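Local coordinates for protein putative sulfatase yidJ (Bacteroides fragilis, PDB 2QZU) that probably acts as an arylsulfatase, a metal-dependent hydrolase that cleaves sulfate esters, at residues A35-G40 with A324-F329; R80-L83 with Y88-G91; A103-E108 with V404-H409; R114-V119 with D360-L365; Q380-S385 with K466-K471. All coordinates share one frame; numbering follows the deposited sequence.

Contact 1: A35-G40 with A324-F329; sequences ADQYRG and AGKDIF
The ammonium NZ of Lys326 donates to the side-chain carbonyl OE1 of Gln37 at 3.1 Å, and this bond carries the contact. The donor meets the C=O at 149°, tilted 30° from the carbonyl plane. Lys326 CE lies close behind, 3.3 Å from the same Gln37 OE1. The two side chains cross at about a right angle, Gln37 running extended beyond CG while Lys326 is folded. With chi1 at 66°, Lys326 CG sits between its backbone N and carbonyl carbon, and further bends along the chain turn NZ onto the amide. Asp36 lies near but does not touch: its OD1 stays 5.7 Å from Lys326 NZ, and its OD2 forms salt bridges with Arg80 and Lys132. The lysine also has a long, weak ion pair with Glu23 of the second subunit. Its backbone anchors Gln37: N to Asp313 OD1, O to the hydroxyl of Tyr279. Gln37 occupies the third position of a type II turn, Ala35 to Tyr38, that leaves strand 29-35. A polar loop at the C-terminal end of a central strand is where the alkaline phosphatase superfamily, which includes sulfatases, places its active site.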
# COMPACT_ATOMS: atom_id res chain seq x y z
N ALA A 35 -20.10 -6.40 6.55
CA ALA A 35 -18.77 -5.81 6.50
C ALA A 35 -17.95 -6.87 5.80
O ALA A 35 -17.96 -8.03 6.20
CB ALA A 35 -18.25 -5.55 7.90
N ASP A 36 -17.25 -6.48 4.75
CA ASP A 36 -16.46 -7.41 3.97
C ASP A 36 -15.24 -7.98 4.72
O ASP A 36 -14.57 -7.27 5.47
CB ASP A 36 -16.02 -6.72 2.67
CG ASP A 36 -15.46 -7.69 1.66
OD1 ASP A 36 -14.33 -8.18 1.86
OD2 ASP A 36 -16.14 -7.95 0.65
N GLN A 37 -14.99 -9.27 4.52
CA GLN A 37 -13.83 -9.93 5.10
C GLN A 37 -13.78 -9.91 6.63
O GLN A 37 -12.70 -9.80 7.23
CB GLN A 37 -12.57 -9.29 4.52
CG GLN A 37 -11.30 -10.11 4.63
CD GLN A 37 -10.35 -9.80 3.49
OE1 GLN A 37 -10.67 -10.04 2.33
NE2 GLN A 37 -9.18 -9.26 3.82
N TYR A 38 -14.94 -10.07 7.26
CA TYR A 38 -15.07 -10.06 8.72
C TYR A 38 -15.14 -11.51 9.26
O TYR A 38 -16.08 -12.24 8.95
CB TYR A 38 -16.34 -9.29 9.10
CG TYR A 38 -16.46 -8.92 10.57
CD1 TYR A 38 -16.43 -9.90 11.57
CD2 TYR A 38 -16.63 -7.59 10.96
CE1 TYR A 38 -16.57 -9.56 12.92
CE2 TYR A 38 -16.77 -7.24 12.31
CZ TYR A 38 -16.74 -8.23 13.28
OH TYR A 38 -16.87 -7.90 14.61
N ARG A 39 -14.15 -11.90 10.06
CA ARG A 39 -14.12 -13.25 10.63
C ARG A 39 -15.17 -13.46 11.72
O ARG A 39 -15.37 -12.59 12.57
CB ARG A 39 -12.74 -13.56 11.22
CG ARG A 39 -11.66 -13.80 10.18
CD ARG A 39 -10.40 -14.39 10.80
NE ARG A 39 -9.70 -13.47 11.70
CZ ARG A 39 -9.89 -13.41 13.02
NH1 ARG A 39 -10.76 -14.21 13.61
NH2 ARG A 39 -9.19 -12.55 13.74
N GLY A 40 -15.80 -14.62 11.70
CA GLY A 40 -16.83 -14.93 12.68
C GLY A 40 -16.41 -14.86 14.14
O GLY A 40 -17.19 -14.41 14.98
N ALA A 324 -2.46 -16.17 2.83
CA ALA A 324 -2.63 -14.76 3.11
C ALA A 324 -4.08 -14.30 2.98
O ALA A 324 -4.54 -13.47 3.76
CB ALA A 324 -1.79 -13.94 2.09
N GLY A 325 -4.80 -14.91 2.04
CA GLY A 325 -6.18 -14.45 1.80
C GLY A 325 -7.24 -15.39 2.26
O GLY A 325 -7.13 -15.92 3.36
N LYS A 326 -8.32 -15.47 1.49
CA LYS A 326 -9.36 -16.45 1.80
C LYS A 326 -9.49 -17.36 0.54
O LYS A 326 -8.49 -17.71 -0.10
CB LYS A 326 -10.71 -15.85 2.14
CG LYS A 326 -11.39 -15.14 1.01
CD LYS A 326 -10.42 -14.31 0.20
CE LYS A 326 -10.18 -12.96 0.82
NZ LYS A 326 -10.45 -11.86 -0.15
N ASP A 327 -10.72 -17.72 0.20
CA ASP A 327 -11.00 -18.58 -0.94
C ASP A 327 -10.50 -20.01 -0.64
O ASP A 327 -9.89 -20.65 -1.49
CB ASP A 327 -10.32 -18.06 -2.22
CG ASP A 327 -10.96 -18.65 -3.48
OD1 ASP A 327 -11.84 -19.50 -3.35
OD2 ASP A 327 -10.59 -18.25 -4.61
N ILE A 328 -10.77 -20.48 0.58
CA ILE A 328 -10.33 -21.81 1.00
C ILE A 328 -11.24 -22.37 2.08
O ILE A 328 -11.95 -21.62 2.77
CB ILE A 328 -8.87 -21.75 1.49
CG1 ILE A 328 -8.33 -23.17 1.69
CG2 ILE A 328 -8.78 -20.95 2.78
CD1 ILE A 328 -8.13 -23.94 0.40
N PHE A 329 -11.22 -23.68 2.26
CA PHE A 329 -12.09 -24.36 3.21
C PHE A 329 -11.79 -24.23 4.70
O PHE A 329 -12.61 -24.63 5.52
CB PHE A 329 -12.17 -25.84 2.84
CG PHE A 329 -10.84 -26.45 2.52
CD1 PHE A 329 -10.51 -26.76 1.21
CD2 PHE A 329 -9.90 -26.66 3.53
CE1 PHE A 329 -9.25 -27.29 0.90
CE2 PHE A 329 -8.65 -27.18 3.23
CZ PHE A 329 -8.32 -27.49 1.91

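Contact 2: R80-L83 with Y88-G91; sequences RGML and YPIG
Met82, a selenomethionine, lays its terminal methyl over a face of the Pro89 ring. From Met82 CE the distance is 3.5 Å to Pro89 CB and also 3.5 Å to Pro89 CD, with Pro89 CG next at 3.8 Å. The first two spacings are tighter than usual van der Waals contact, so the methyl is pressed closely onto the proline. The selenium stands behind it, 3.8 Å from Pro89 CD. Met82 CG, set beside its own backbone N (chi1 -84°), passes the start of the second segment at 4.1 Å from Tyr88 CA and 4.0 Å from Pro89 N. The chain then runs nearly straight to the selenium, and its last torsion, chi3 -126°, swings CE over the ring. Tyr88 therefore meets Met82 through its backbone, while its CB points away and its ring packs edge-to-face with Trp468. No hydrogen bond joins the two segments; the contact is apolar and buried. Tyr88 is the N-cap residue of helix 89-92, and Pro89 takes the first turn of that helix. The arrangement joins the C-terminal half of helix 76-85 to the start of helix 89-92 across a short link, with Tyr73 and Ala359 also touching Met82, Pro89 resting on Tyr402 of strand 399-404, and Leu83 reaching Phe32 of strand 29-35.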
# COMPACT_ATOMS: atom_id res chain seq x y z
N ARG A 80 -21.53 -12.92 -2.72
CA ARG A 80 -22.60 -11.94 -2.92
C ARG A 80 -23.59 -12.43 -3.97
O ARG A 80 -24.79 -12.18 -3.87
CB ARG A 80 -22.00 -10.59 -3.32
CG ARG A 80 -21.11 -10.00 -2.22
CD ARG A 80 -20.16 -8.93 -2.74
NE ARG A 80 -19.29 -8.43 -1.68
CZ ARG A 80 -19.67 -7.59 -0.72
NH1 ARG A 80 -20.92 -7.14 -0.68
NH2 ARG A 80 -18.81 -7.22 0.21
N GLY A 81 -23.07 -13.14 -4.97
CA GLY A 81 -23.91 -13.67 -6.03
C GLY A 81 -24.87 -14.72 -5.50
O GLY A 81 -26.01 -14.82 -5.94
N MSE A 82 -24.39 -15.51 -4.55
CA MSE A 82 -25.20 -16.55 -3.93
C MSE A 82 -26.25 -15.89 -3.05
O MSE A 82 -27.41 -16.32 -3.02
CB MSE A 82 -24.32 -17.48 -3.08
CG MSE A 82 -23.65 -18.57 -3.89
SE MSE A 82 -22.02 -19.24 -3.09
CE MSE A 82 -20.85 -18.97 -4.60
N LEU A 83 -25.86 -14.85 -2.33
CA LEU A 83 -26.78 -14.14 -1.46
C LEU A 83 -27.94 -13.54 -2.25
O LEU A 83 -29.11 -13.72 -1.90
CB LEU A 83 -26.06 -13.01 -0.72
CG LEU A 83 -26.99 -12.04 0.03
CD1 LEU A 83 -27.72 -12.79 1.15
CD2 LEU A 83 -26.18 -10.89 0.59
N TYR A 88 -26.51 -21.73 -5.80
CA TYR A 88 -25.11 -22.03 -5.58
C TYR A 88 -24.35 -21.46 -6.79
O TYR A 88 -24.96 -21.11 -7.80
CB TYR A 88 -24.97 -23.54 -5.33
CG TYR A 88 -25.59 -23.88 -3.98
CD1 TYR A 88 -24.98 -23.47 -2.79
CD2 TYR A 88 -26.84 -24.51 -3.89
CE1 TYR A 88 -25.60 -23.67 -1.55
CE2 TYR A 88 -27.47 -24.70 -2.66
CZ TYR A 88 -26.84 -24.28 -1.49
OH TYR A 88 -27.46 -24.45 -0.27
N PRO A 89 -23.01 -21.34 -6.72
CA PRO A 89 -22.22 -20.76 -7.82
C PRO A 89 -22.49 -21.09 -9.29
O PRO A 89 -22.55 -20.17 -10.11
CB PRO A 89 -20.77 -21.05 -7.41
CG PRO A 89 -20.88 -22.23 -6.52
CD PRO A 89 -22.12 -21.98 -5.73
N ILE A 90 -22.66 -22.36 -9.64
CA ILE A 90 -22.91 -22.69 -11.03
C ILE A 90 -24.18 -22.00 -11.53
O ILE A 90 -24.20 -21.42 -12.62
CB ILE A 90 -23.04 -24.21 -11.24
CG1 ILE A 90 -21.78 -24.91 -10.70
CG2 ILE A 90 -23.23 -24.53 -12.72
CD1 ILE A 90 -20.48 -24.39 -11.31
N GLY A 91 -25.23 -22.05 -10.71
CA GLY A 91 -26.49 -21.43 -11.08
C GLY A 91 -26.49 -19.91 -11.03
O GLY A 91 -27.12 -19.26 -11.86

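Contact 3: A103-E108 with V404-H409; sequences APYGVE and VKFDNH
Tyr105 and Phe406 form an offset edge-to-face pair, the rim of the phenylalanine directed at the face of the tyrosine. Their planes stand at 74° and their centroids are 5.5 Å apart. The nearest atoms are Tyr105 CD2 and Phe406 CD2, at 3.6 Å. A CH-pi contact comes next: Asp407 CB lies over one face of the Tyr105 ring, 3.9 Å from its centroid and offset toward the hydroxyl end, 3.6 Å from Tyr105 CZ. With chi1 at 58°, the Asp407 carboxylate turns back toward its own neighbour, and OD1 stands above the Phe406 ring. Purely aliphatic packing is slight, with Val107 CG2 at 4.3 Å from Phe406 CB. Backbone bonds hold each side in shape: Gly106 N to Ala103 O closes the 3-10 segment, and Asn408 N to Lys405 O closes a type I turn. Gln20 of the second subunit also packs on Phe406. The turn lies in the hairpin connection between antiparallel strands 399-404 and 412-417, so loop 103-108 packs against the turn of this hairpin.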
# COMPACT_ATOMS: atom_id res chain seq x y z
N ALA A 103 -14.56 -11.39 -16.85
CA ALA A 103 -15.63 -10.80 -17.66
C ALA A 103 -15.95 -11.55 -18.95
O ALA A 103 -17.12 -11.74 -19.29
CB ALA A 103 -15.30 -9.35 -17.98
N PRO A 104 -14.92 -12.00 -19.69
CA PRO A 104 -15.18 -12.73 -20.94
C PRO A 104 -15.98 -14.02 -20.74
O PRO A 104 -16.53 -14.57 -21.69
CB PRO A 104 -13.78 -13.00 -21.49
CG PRO A 104 -12.97 -11.85 -20.95
CD PRO A 104 -13.48 -11.75 -19.53
N TYR A 105 -16.03 -14.49 -19.50
CA TYR A 105 -16.74 -15.73 -19.20
C TYR A 105 -18.12 -15.47 -18.61
O TYR A 105 -18.81 -16.40 -18.18
CB TYR A 105 -15.88 -16.57 -18.25
CG TYR A 105 -14.56 -16.93 -18.89
CD1 TYR A 105 -14.45 -18.04 -19.74
CD2 TYR A 105 -13.44 -16.12 -18.71
CE1 TYR A 105 -13.26 -18.31 -20.41
CE2 TYR A 105 -12.25 -16.38 -19.38
CZ TYR A 105 -12.17 -17.47 -20.22
OH TYR A 105 -10.98 -17.72 -20.88
N GLY A 106 -18.53 -14.21 -18.60
CA GLY A 106 -19.84 -13.85 -18.09
C GLY A 106 -19.98 -13.95 -16.58
O GLY A 106 -21.06 -14.25 -16.06
N VAL A 107 -18.89 -13.68 -15.87
CA VAL A 107 -18.91 -13.75 -14.42
C VAL A 107 -19.49 -12.45 -13.84
O VAL A 107 -18.77 -11.48 -13.60
CB VAL A 107 -17.49 -14.03 -13.87
CG1 VAL A 107 -17.51 -14.09 -12.35
CG2 VAL A 107 -16.98 -15.34 -14.43
N GLU A 108 -20.80 -12.44 -13.64
CA GLU A 108 -21.51 -11.30 -13.07
C GLU A 108 -22.96 -11.69 -12.82
O GLU A 108 -23.44 -12.70 -13.34
CB GLU A 108 -21.46 -10.08 -14.02
CG GLU A 108 -22.23 -10.26 -15.33
CD GLU A 108 -22.34 -8.97 -16.14
OE1 GLU A 108 -21.74 -7.94 -15.75
OE2 GLU A 108 -23.03 -8.98 -17.18
N VAL A 404 -14.55 -22.75 -7.78
CA VAL A 404 -14.77 -23.03 -9.19
C VAL A 404 -13.78 -22.24 -10.03
O VAL A 404 -13.66 -21.02 -9.87
CB VAL A 404 -16.21 -22.62 -9.62
CG1 VAL A 404 -16.43 -22.97 -11.10
CG2 VAL A 404 -17.23 -23.32 -8.75
N LYS A 405 -13.04 -22.93 -10.90
CA LYS A 405 -12.09 -22.23 -11.76
C LYS A 405 -12.99 -21.59 -12.82
O LYS A 405 -13.63 -22.30 -13.60
CB LYS A 405 -11.11 -23.22 -12.39
CG LYS A 405 -9.96 -22.54 -13.12
CD LYS A 405 -8.88 -23.53 -13.53
CE LYS A 405 -7.75 -22.84 -14.28
NZ LYS A 405 -6.65 -23.78 -14.61
N PHE A 406 -13.03 -20.27 -12.84
CA PHE A 406 -13.91 -19.55 -13.76
C PHE A 406 -13.81 -19.91 -15.24
O PHE A 406 -14.82 -19.91 -15.94
CB PHE A 406 -13.75 -18.03 -13.61
CG PHE A 406 -12.42 -17.51 -14.09
CD1 PHE A 406 -11.29 -17.59 -13.28
CD2 PHE A 406 -12.31 -16.93 -15.35
CE1 PHE A 406 -10.07 -17.11 -13.72
CE2 PHE A 406 -11.09 -16.44 -15.79
CZ PHE A 406 -9.96 -16.53 -14.98
N ASP A 407 -12.60 -20.22 -15.71
CA ASP A 407 -12.42 -20.56 -17.12
C ASP A 407 -12.38 -22.06 -17.42
O ASP A 407 -12.09 -22.46 -18.55
CB ASP A 407 -11.17 -19.87 -17.67
CG ASP A 407 -9.91 -20.24 -16.90
OD1 ASP A 407 -10.02 -20.76 -15.77
OD2 ASP A 407 -8.80 -19.99 -17.43
N ASN A 408 -12.69 -22.88 -16.42
CA ASN A 408 -12.71 -24.34 -16.59
C ASN A 408 -13.41 -24.96 -15.39
O ASN A 408 -12.76 -25.32 -14.40
CB ASN A 408 -11.29 -24.90 -16.71
CG ASN A 408 -11.28 -26.42 -16.88
OD1 ASN A 408 -12.33 -27.05 -17.02
ND2 ASN A 408 -10.09 -27.01 -16.86
N HIS A 409 -14.73 -25.10 -15.47
CA HIS A 409 -15.50 -25.66 -14.37
C HIS A 409 -15.13 -27.09 -13.99
O HIS A 409 -15.51 -27.56 -12.92
CB HIS A 409 -17.00 -25.57 -14.67
CG HIS A 409 -17.52 -24.17 -14.74
ND1 HIS A 409 -18.85 -23.88 -14.96
CD2 HIS A 409 -16.89 -22.97 -14.65
CE1 HIS A 409 -19.02 -22.57 -14.99
NE2 HIS A 409 -17.85 -22.00 -14.81

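Contact 4: R114-V119 with D360-L365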
# COMPACT_ATOMS: atom_id res chain seq x y z
N ARG A 114 -33.80 -13.49 -10.70
CA ARG A 114 -34.84 -13.04 -9.79
C ARG A 114 -34.24 -13.03 -8.38
O ARG A 114 -34.17 -14.06 -7.71
CB ARG A 114 -36.03 -14.01 -9.84
CG ARG A 114 -37.17 -13.67 -8.91
CD ARG A 114 -37.94 -12.46 -9.38
NE ARG A 114 -39.12 -12.20 -8.55
CZ ARG A 114 -39.89 -11.13 -8.69
NH1 ARG A 114 -39.60 -10.23 -9.61
NH2 ARG A 114 -40.94 -10.96 -7.90
N CYS A 115 -33.80 -11.85 -7.94
CA CYS A 115 -33.18 -11.72 -6.63
C CYS A 115 -34.19 -11.35 -5.54
O CYS A 115 -35.28 -10.87 -5.85
CB CYS A 115 -32.07 -10.67 -6.70
SG CYS A 115 -30.79 -11.12 -7.90
N TRP A 116 -33.83 -11.56 -4.28
CA TRP A 116 -34.76 -11.24 -3.20
C TRP A 116 -35.14 -9.77 -3.18
O TRP A 116 -36.24 -9.42 -2.73
CB TRP A 116 -34.21 -11.65 -1.82
CG TRP A 116 -32.88 -11.05 -1.44
CD1 TRP A 116 -31.65 -11.58 -1.67
CD2 TRP A 116 -32.67 -9.81 -0.75
NE1 TRP A 116 -30.67 -10.76 -1.16
CE2 TRP A 116 -31.27 -9.67 -0.59
CE3 TRP A 116 -33.51 -8.81 -0.26
CZ2 TRP A 116 -30.70 -8.56 0.05
CZ3 TRP A 116 -32.95 -7.71 0.38
CH2 TRP A 116 -31.55 -7.59 0.53
N SER A 117 -34.25 -8.91 -3.66
CA SER A 117 -34.53 -7.49 -3.69
C SER A 117 -35.63 -7.20 -4.72
O SER A 117 -36.44 -6.29 -4.53
CB SER A 117 -33.26 -6.69 -4.01
OG SER A 117 -32.64 -7.15 -5.20
N ASP A 118 -35.67 -7.98 -5.80
CA ASP A 118 -36.69 -7.82 -6.84
C ASP A 118 -38.04 -8.19 -6.24
O ASP A 118 -39.06 -7.57 -6.54
CB ASP A 118 -36.42 -8.74 -8.03
CG ASP A 118 -35.20 -8.32 -8.84
OD1 ASP A 118 -35.17 -7.18 -9.33
OD2 ASP A 118 -34.28 -9.16 -8.99
N VAL A 119 -38.04 -9.23 -5.41
CA VAL A 119 -39.25 -9.70 -4.76
C VAL A 119 -39.80 -8.63 -3.81
O VAL A 119 -40.98 -8.28 -3.88
CB VAL A 119 -38.98 -11.01 -3.97
CG1 VAL A 119 -40.19 -11.38 -3.14
CG2 VAL A 119 -38.63 -12.13 -4.94
N ASP A 360 -28.09 -18.66 2.58
CA ASP A 360 -29.42 -19.11 3.00
C ASP A 360 -30.33 -17.94 3.36
O ASP A 360 -31.53 -18.12 3.56
CB ASP A 360 -29.32 -20.04 4.21
CG ASP A 360 -28.52 -21.29 3.92
OD1 ASP A 360 -28.57 -21.77 2.76
OD2 ASP A 360 -27.85 -21.80 4.85
N LEU A 361 -29.76 -16.74 3.45
CA LEU A 361 -30.55 -15.58 3.83
C LEU A 361 -31.69 -15.19 2.89
O LEU A 361 -32.69 -14.63 3.34
CB LEU A 361 -29.62 -14.38 4.09
CG LEU A 361 -28.76 -14.55 5.35
CD1 LEU A 361 -27.76 -13.42 5.46
CD2 LEU A 361 -29.65 -14.60 6.59
N TYR A 362 -31.56 -15.50 1.60
CA TYR A 362 -32.61 -15.19 0.63
C TYR A 362 -33.92 -15.89 1.04
O TYR A 362 -34.89 -15.22 1.41
CB TYR A 362 -32.15 -15.62 -0.78
CG TYR A 362 -33.05 -15.27 -1.96
CD1 TYR A 362 -34.43 -15.44 -1.91
CD2 TYR A 362 -32.48 -14.87 -3.17
CE1 TYR A 362 -35.23 -15.24 -3.04
CE2 TYR A 362 -33.26 -14.67 -4.30
CZ TYR A 362 -34.63 -14.85 -4.23
OH TYR A 362 -35.40 -14.65 -5.36
N PRO A 363 -33.97 -17.24 1.00
CA PRO A 363 -35.23 -17.87 1.40
C PRO A 363 -35.58 -17.69 2.88
O PRO A 363 -36.75 -17.52 3.23
CB PRO A 363 -35.01 -19.34 1.03
CG PRO A 363 -33.55 -19.52 1.26
CD PRO A 363 -32.95 -18.26 0.66
N THR A 364 -34.57 -17.72 3.74
CA THR A 364 -34.79 -17.57 5.17
C THR A 364 -35.45 -16.24 5.54
O THR A 364 -36.48 -16.22 6.22
CB THR A 364 -33.46 -17.72 5.95
OG1 THR A 364 -32.90 -19.01 5.68
CG2 THR A 364 -33.70 -17.59 7.46
N LEU A 365 -34.89 -15.13 5.07
CA LEU A 365 -35.46 -13.82 5.39
C LEU A 365 -36.83 -13.62 4.75
O LEU A 365 -37.76 -13.16 5.40
CB LEU A 365 -34.51 -12.70 4.94
CG LEU A 365 -33.21 -12.56 5.74
CD1 LEU A 365 -32.26 -11.60 5.04
CD2 LEU A 365 -33.53 -12.06 7.15
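Arg114 offers its backbone O to the hydroxyl of Tyr362, which donates at 2.7 Å from OH to that oxygen. The donor lies well above the carbonyl plane, with a C=O...donor angle of 129°. The guanidinium is engaged with Asp122 in a salt bridge. Cys115, the N-cap residue, gives its N to Asp118 OD2, so a carboxylate of the first helical turn braces the entry. Trp116 carries the packing. Its CB sits over the centre of the Tyr362 ring, 3.7 Å from the centroid, and the edge of the indole faces the same ring at 77°, bringing Trp116 CD1 to 3.7 Å from Tyr362 CD2. Tyr362 CG lies anti to its backbone N (chi1 -174°), which carries the phenol out to the start of the other helix. Val119 closes the run, its CG2 4.1 Å from Tyr362 OH. The contact joins the N-terminal ends of helices 116-122 and 361-368, with Leu83 and Met84 of helix 76-85 against Trp116, and strands 29-35 and 306-311 beneath Leu365.

Contact 5: Q380-S385 with K466-K471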
# COMPACT_ATOMS: atom_id res chain seq x y z
N GLN A 380 -32.05 -22.41 -4.51
CA GLN A 380 -31.51 -23.69 -4.05
C GLN A 380 -31.07 -23.75 -2.60
O GLN A 380 -30.96 -24.84 -2.03
CB GLN A 380 -30.30 -24.08 -4.91
CG GLN A 380 -30.55 -24.14 -6.40
CD GLN A 380 -29.28 -24.43 -7.18
OE1 GLN A 380 -28.35 -23.62 -7.20
NE2 GLN A 380 -29.22 -25.60 -7.80
N THR A 381 -30.80 -22.60 -1.99
CA THR A 381 -30.33 -22.58 -0.61
C THR A 381 -31.38 -22.94 0.45
O THR A 381 -32.58 -23.01 0.15
CB THR A 381 -29.68 -21.22 -0.29
OG1 THR A 381 -30.64 -20.17 -0.47
CG2 THR A 381 -28.50 -20.97 -1.23
N PHE A 382 -30.93 -23.17 1.68
CA PHE A 382 -31.81 -23.57 2.78
C PHE A 382 -32.72 -22.48 3.36
O PHE A 382 -32.27 -21.38 3.66
CB PHE A 382 -31.00 -24.16 3.94
CG PHE A 382 -30.20 -25.38 3.57
CD1 PHE A 382 -28.88 -25.26 3.13
CD2 PHE A 382 -30.75 -26.65 3.70
CE1 PHE A 382 -28.13 -26.39 2.83
CE2 PHE A 382 -30.00 -27.79 3.40
CZ PHE A 382 -28.69 -27.66 2.96
N ASP A 383 -34.00 -22.81 3.52
CA ASP A 383 -34.97 -21.90 4.12
C ASP A 383 -34.95 -22.31 5.59
O ASP A 383 -35.58 -23.29 5.98
CB ASP A 383 -36.37 -22.12 3.55
CG ASP A 383 -37.41 -21.21 4.19
OD1 ASP A 383 -37.16 -20.71 5.31
OD2 ASP A 383 -38.49 -21.02 3.59
N LEU A 384 -34.23 -21.55 6.40
CA LEU A 384 -34.11 -21.86 7.82
C LEU A 384 -34.93 -20.91 8.69
O LEU A 384 -34.62 -20.71 9.87
CB LEU A 384 -32.63 -21.78 8.23
CG LEU A 384 -31.67 -22.70 7.45
CD1 LEU A 384 -30.23 -22.33 7.76
CD2 LEU A 384 -31.95 -24.15 7.82
N SER A 385 -35.98 -20.34 8.12
CA SER A 385 -36.82 -19.40 8.85
C SER A 385 -37.37 -19.92 10.18
O SER A 385 -37.35 -19.21 11.18
CB SER A 385 -37.98 -18.94 7.95
OG SER A 385 -38.72 -20.04 7.47
N LYS A 466 -21.68 -36.37 -3.70
CA LYS A 466 -22.21 -36.65 -5.03
C LYS A 466 -23.71 -36.37 -5.07
O LYS A 466 -24.21 -35.75 -6.02
CB LYS A 466 -21.93 -38.10 -5.42
CG LYS A 466 -22.22 -38.42 -6.88
CD LYS A 466 -21.86 -39.86 -7.20
CE LYS A 466 -22.25 -40.24 -8.62
NZ LYS A 466 -21.47 -39.50 -9.65
N THR A 467 -24.42 -36.82 -4.05
CA THR A 467 -25.87 -36.60 -3.98
C THR A 467 -26.17 -35.11 -3.94
O THR A 467 -27.11 -34.64 -4.59
CB THR A 467 -26.47 -37.28 -2.72
OG1 THR A 467 -26.23 -38.69 -2.78
CG2 THR A 467 -27.97 -37.03 -2.65
N TRP A 468 -25.36 -34.36 -3.19
CA TRP A 468 -25.52 -32.91 -3.08
C TRP A 468 -25.30 -32.23 -4.42
O TRP A 468 -26.08 -31.37 -4.83
CB TRP A 468 -24.54 -32.34 -2.05
CG TRP A 468 -24.49 -30.83 -2.07
CD1 TRP A 468 -23.57 -30.05 -2.70
CD2 TRP A 468 -25.45 -29.94 -1.50
NE1 TRP A 468 -23.90 -28.72 -2.58
CE2 TRP A 468 -25.06 -28.62 -1.84
CE3 TRP A 468 -26.62 -30.12 -0.75
CZ2 TRP A 468 -25.78 -27.50 -1.45
CZ3 TRP A 468 -27.34 -28.99 -0.35
CH2 TRP A 468 -26.92 -27.70 -0.71
N LEU A 469 -24.23 -32.62 -5.11
CA LEU A 469 -23.93 -32.01 -6.40
C LEU A 469 -25.00 -32.35 -7.44
O LEU A 469 -25.33 -31.51 -8.29
CB LEU A 469 -22.53 -32.45 -6.86
CG LEU A 469 -21.42 -32.00 -5.90
CD1 LEU A 469 -20.09 -32.64 -6.28
CD2 LEU A 469 -21.30 -30.47 -5.92
N GLU A 470 -25.57 -33.55 -7.38
CA GLU A 470 -26.61 -33.93 -8.32
C GLU A 470 -27.89 -33.12 -8.05
O GLU A 470 -28.55 -32.65 -8.97
CB GLU A 470 -26.91 -35.44 -8.22
CG GLU A 470 -25.73 -36.32 -8.63
CD GLU A 470 -25.99 -37.81 -8.47
OE1 GLU A 470 -26.36 -38.24 -7.36
OE2 GLU A 470 -25.83 -38.55 -9.46
N LYS A 471 -28.20 -32.94 -6.77
CA LYS A 471 -29.38 -32.19 -6.35
C LYS A 471 -29.32 -30.74 -6.81
O LYS A 471 -30.34 -30.15 -7.16
CB LYS A 471 -29.49 -32.24 -4.82
CG LYS A 471 -30.71 -31.55 -4.23
CD LYS A 471 -30.76 -31.77 -2.72
CE LYS A 471 -32.01 -31.16 -2.09
NZ LYS A 471 -32.01 -29.67 -2.17
O HOH W 1 -30.89 -27.42 -3.38
O HOH W 2 -31.27 -27.34 -7.97
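Phe382 reaches Trp468 with the outer rim of its ring. From CB, chi1 of -60° sets CG beside the backbone N, and the ring heads for the indole, whose side chain arrives from the opposite direction. Beyond CG the far carbons do the touching: Phe382 CE1 is 4.0 Å from Trp468 CH2, and Phe382 CZ is 3.8 Å from Trp468 CZ3. The planes are close to parallel, 15° apart, yet offset until only their outer carbons meet, with centroids 5.9 Å apart. The indole is held at its other end by NE1, bonded to the hydroxyl of Tyr402. Beside the rings, two waters bridge Gln380 and Lys471. Water 1 donates to Gln380 O at 2.9 Å and accepts from Lys471 NZ at 2.8 Å. Water 2 accepts from Gln380 NE2 at 2.7 Å and donates to Lys471 O at 3.1 Å. The Gln380 amide is further fixed by Thr472 O at NE2 and by Tyr88 N at OE1. Farther along, Asp383 OD1 accepts from Ser385 N, an Asx turn, and also from Ser385 OG, ahead of helix 385-390. The chemistry is thus divided: dispersion between ring rims, and two water bridges between the loop and helix 455-471.

How the contacts relate
From the N terminus, contact 1 opens after strand 29-35, and contact 2 opens and closes a short loop nested within it. Contacts 3 and 4 then open. Contact 1 closes at 324-329 and contact 4 at 360-365, so contact 1 crosses both; contact 4 is nested inside contact 3. Contact 5 opens at 380-385, contact 3 closes at 404-409, and contact 5 closes last, crossing contact 3. Contact 2 touches 1, 3, 4 and 5, and contacts 4 and 5 also touch. Contact 1 ties the loop after strand 29-35 to the one after strand 306-311; contact 4 joins helices beside the large mixed sheet; contacts 3 and 5 tie C-terminal elements to preceding loops.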